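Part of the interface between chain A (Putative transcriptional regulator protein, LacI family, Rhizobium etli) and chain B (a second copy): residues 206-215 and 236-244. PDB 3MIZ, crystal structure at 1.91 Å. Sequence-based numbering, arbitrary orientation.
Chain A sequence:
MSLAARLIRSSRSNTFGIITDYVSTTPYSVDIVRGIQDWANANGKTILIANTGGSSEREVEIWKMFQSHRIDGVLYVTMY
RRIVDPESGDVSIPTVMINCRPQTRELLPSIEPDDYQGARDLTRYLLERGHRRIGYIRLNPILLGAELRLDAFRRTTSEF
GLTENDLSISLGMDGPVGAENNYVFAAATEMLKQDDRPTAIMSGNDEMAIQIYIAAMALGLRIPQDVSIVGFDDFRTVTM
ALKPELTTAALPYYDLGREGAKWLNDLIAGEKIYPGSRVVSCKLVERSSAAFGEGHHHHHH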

# COMPACT_ATOMS: atom_id res chain seq x y z
N ASP A 206 -2.74 -10.40 6.53
CA ASP A 206 -2.50 -10.88 5.18
C ASP A 206 -1.06 -10.69 4.70
O ASP A 206 -0.50 -11.57 4.06
N GLU A 207 -0.47 -9.54 5.01
CA GLU A 207 0.89 -9.27 4.59
C GLU A 207 1.82 -10.40 5.03
O GLU A 207 2.60 -10.92 4.23
N MSE A 208 1.72 -10.79 6.30
CA MSE A 208 2.54 -11.86 6.88
C MSE A 208 2.32 -13.21 6.19
O MSE A 208 3.22 -14.07 6.17
N ALA A 209 1.12 -13.42 5.66
CA ALA A 209 0.78 -14.68 4.99
C ALA A 209 1.70 -14.96 3.81
O ALA A 209 1.93 -16.12 3.48
N ILE A 210 2.21 -13.92 3.17
CA ILE A 210 3.11 -14.13 2.05
C ILE A 210 4.28 -15.01 2.49
O ILE A 210 4.64 -15.96 1.81
N GLN A 211 4.88 -14.67 3.63
CA GLN A 211 6.02 -15.43 4.14
C GLN A 211 5.67 -16.84 4.60
O GLN A 211 6.49 -17.75 4.50
N ILE A 212 4.45 -17.01 5.11
CA ILE A 212 3.98 -18.31 5.58
C ILE A 212 3.70 -19.23 4.37
O ILE A 212 3.92 -20.44 4.43
N TYR A 213 3.19 -18.66 3.28
CA TYR A 213 2.93 -19.45 2.08
C TYR A 213 4.26 -19.98 1.57
O TYR A 213 4.39 -21.16 1.24
N ILE A 214 5.26 -19.10 1.50
CA ILE A 214 6.58 -19.48 1.01
C ILE A 214 7.25 -20.48 1.94
O ILE A 214 7.88 -21.43 1.49
N ALA A 215 7.10 -20.27 3.25
CA ALA A 215 7.67 -21.19 4.22
C ALA A 215 7.11 -22.60 4.01
O ALA A 215 7.84 -23.58 3.99
N ARG B 236 8.59 -2.20 -0.82
CA ARG B 236 9.00 -2.85 0.43
C ARG B 236 8.07 -3.94 0.97
O ARG B 236 8.53 -5.00 1.39
N THR B 237 6.77 -3.67 0.99
CA THR B 237 5.79 -4.63 1.48
C THR B 237 6.03 -6.01 0.85
O THR B 237 5.90 -7.05 1.50
N VAL B 238 6.40 -6.01 -0.42
CA VAL B 238 6.64 -7.24 -1.15
C VAL B 238 8.09 -7.72 -1.16
O VAL B 238 8.37 -8.83 -0.74
N THR B 239 9.01 -6.88 -1.63
CA THR B 239 10.40 -7.30 -1.75
C THR B 239 11.02 -7.99 -0.54
O THR B 239 11.81 -8.93 -0.70
N MSE B 240 10.65 -7.53 0.65
CA MSE B 240 11.18 -8.11 1.88
C MSE B 240 10.29 -9.20 2.49
O MSE B 240 10.60 -9.73 3.56
N ALA B 241 9.20 -9.52 1.80
CA ALA B 241 8.29 -10.56 2.26
C ALA B 241 8.68 -11.83 1.52
O ALA B 241 8.75 -12.92 2.09
N LEU B 242 8.95 -11.70 0.22
CA LEU B 242 9.34 -12.84 -0.58
C LEU B 242 10.70 -13.35 -0.12
O LEU B 242 11.57 -12.57 0.28
N LYS B 243 10.86 -14.66 -0.17
CA LYS B 243 12.11 -15.30 0.20
C LYS B 243 12.38 -16.28 -0.94
O LYS B 243 11.52 -17.12 -1.25
N PRO B 244 13.55 -16.20 -1.57
CA PRO B 244 14.64 -15.25 -1.29
C PRO B 244 14.26 -13.80 -1.54
O PRO B 244 13.34 -13.50 -2.31

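What fills the apolar centre of this contact? Two isoleucines, one helical turn apart on chain A, direct their CA-to-CB bonds toward chain B, and both adopt the same m, t rotamer. Ile210(A) sets its CG2 3.8 Å from CD2 of Leu242(B) and 3.9 Å from CB of Ala241(B), so one methyl group meets two neighbouring side chains. Ile214(A) reaches out with CD1, which lies 3.9 Å from CD2 of Leu242(B) and 3.7 Å from CA of the same residue. The CD2 methyl of the leucine is thus shared by the two isoleucines.

How does Leu242(B) take part when its CA-to-CB bond points away from chain A? Its rotamer supplies the answer: with chi1 m and chi2 t, the end of the side chain comes nearer to the helix than its beginning suggests, and CD2 arrives among the isoleucine methyls. Ala241(B), just before it, has nothing to swing; its CB points sideways, and the backbones come close here, CA of Ala241(B) lying 5.7 Å from CA of Gln211(A). The segment here has left the short helix of chain B, but Ala241(B) N and Leu242(B) N still donate to Val238(B) O, at 2.8 Å and 3.1 Å, holding the turn that presents these two residues.

Where does the packing give way to polar backbone and longer side chains? Gln211(A) starts sideways, and its m, t conformation carries the aliphatic part of the chain over Ala241(B): CG sits 3.2 Å from the carbonyl O of Ala241(B), a close approach but not a hydrogen bond. Further along, CG2 of Ile214(A) lies 3.4 Å from O of Lys243(B), so the isoleucine also covers the backbone. Lys243(B) itself points toward chain A, with chi1 and chi2 both m and the last two torsions t. This bent, then extended chain brings CE to 3.6 Å from OE1 of Gln211(A), again a contact of van der Waals kind.

What joins the polar edges, given that no direct hydrogen bond crosses between the two stretches? Water does so at two places. Near the lysine, water 2 accepts from NZ of Lys243(B) at 3.2 Å and lies 2.6 Å from OE1 of Gln211(A), an acceptor within its reach; both polar ends of the glutamine also have hydrogen-bond partners elsewhere in the structure. At the other end, Glu207(A) begins sideways, but with chi1 and chi2 both t it extends until CD is 3.7 Å from CG2 of Thr237(B), whose chi1 is m. Here water 1 donates to OE2 of Glu207(A) and to O of Thr237(B), each at 2.6 Å. Because carboxylate and carbonyl are both acceptors, neither could bond directly to the other; the water supplies a proton to each and closes the gap.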

# COMPACT_ATOMS: atom_id res chain seq x y z
CB ASP A 206 -3.45 -10.19 4.19
CG ASP A 206 -4.91 -10.45 4.51
OD1 ASP A 206 -5.22 -11.51 5.08
OD2 ASP A 206 -5.75 -9.59 4.17
CB GLU A 207 1.36 -7.93 5.19
CG GLU A 207 2.60 -7.39 4.53
CD GLU A 207 2.97 -6.02 5.04
OE1 GLU A 207 2.07 -5.16 5.14
OE2 GLU A 207 4.17 -5.80 5.32
CB MSE A 208 2.22 -12.00 8.38
CG MSE A 208 2.52 -10.78 9.24
SE MSE A 208 1.81 -11.02 11.05
CE MSE A 208 3.04 -12.37 11.63
CB ALA A 209 -0.68 -14.67 4.52
CB ILE A 210 3.68 -12.80 1.50
CG1 ILE A 210 2.56 -11.93 0.92
CG2 ILE A 210 4.71 -13.11 0.39
CD1 ILE A 210 3.01 -10.50 0.60
CB GLN A 211 6.69 -14.67 5.29
CG GLN A 211 7.28 -13.34 4.85
CD GLN A 211 8.07 -12.67 5.95
OE1 GLN A 211 9.05 -13.22 6.45
NE2 GLN A 211 7.65 -11.46 6.32
CB ILE A 212 2.71 -18.16 6.45
CG1 ILE A 212 3.02 -17.25 7.64
CG2 ILE A 212 2.25 -19.53 6.97
CD1 ILE A 212 1.82 -16.88 8.48
CB TYR A 213 2.31 -18.59 0.97
CG TYR A 213 0.80 -18.65 0.88
CD1 TYR A 213 -0.01 -18.35 1.98
CD2 TYR A 213 0.18 -18.96 -0.33
CE1 TYR A 213 -1.40 -18.35 1.88
CE2 TYR A 213 -1.21 -18.96 -0.45
CZ TYR A 213 -1.99 -18.65 0.65
OH TYR A 213 -3.36 -18.62 0.53
CB ILE A 214 7.47 -18.23 0.82
CG1 ILE A 214 6.81 -17.30 -0.23
CG2 ILE A 214 8.87 -18.63 0.35
CD1 ILE A 214 7.61 -16.07 -0.56
CB ALA A 215 7.37 -20.70 5.63
CB ARG B 236 9.23 -1.81 1.53
CG ARG B 236 10.09 -0.62 1.13
CD ARG B 236 9.25 0.48 0.48
NE ARG B 236 9.85 1.80 0.63
CZ ARG B 236 10.97 2.19 0.03
NH1 ARG B 236 11.62 1.36 -0.78
NH2 ARG B 236 11.45 3.41 0.24
CB THR B 237 4.37 -4.15 1.15
OG1 THR B 237 4.10 -2.95 1.87
CG2 THR B 237 3.34 -5.21 1.50
CB VAL B 238 6.16 -7.09 -2.61
CG1 VAL B 238 6.44 -8.36 -3.39
CG2 VAL B 238 4.68 -6.74 -2.62
CB THR B 239 11.31 -6.13 -2.20
OG1 THR B 239 11.29 -5.10 -1.21
CG2 THR B 239 10.80 -5.57 -3.52
CB MSE B 240 11.43 -7.01 2.90
CG MSE B 240 12.53 -6.05 2.48
SE MSE B 240 12.85 -4.73 3.82
CE MSE B 240 14.18 -5.68 4.85
CB ALA B 241 6.84 -10.19 1.93
CB LEU B 242 9.41 -12.45 -2.07
CG LEU B 242 8.15 -11.86 -2.69
CD1 LEU B 242 8.44 -11.41 -4.11
CD2 LEU B 242 7.02 -12.88 -2.65
CB LYS B 243 11.97 -16.07 1.52
CG LYS B 243 11.45 -15.24 2.69
CD LYS B 243 12.45 -14.17 3.12
CE LYS B 243 11.91 -13.37 4.30
NZ LYS B 243 12.87 -12.34 4.78
CB PRO B 244 15.74 -15.71 -2.24
CG PRO B 244 14.96 -16.18 -3.43
CD PRO B 244 13.84 -16.98 -2.79
O HOH W 1 5.72 -7.55 4.08
O HOH W 2 11.33 -12.44 7.55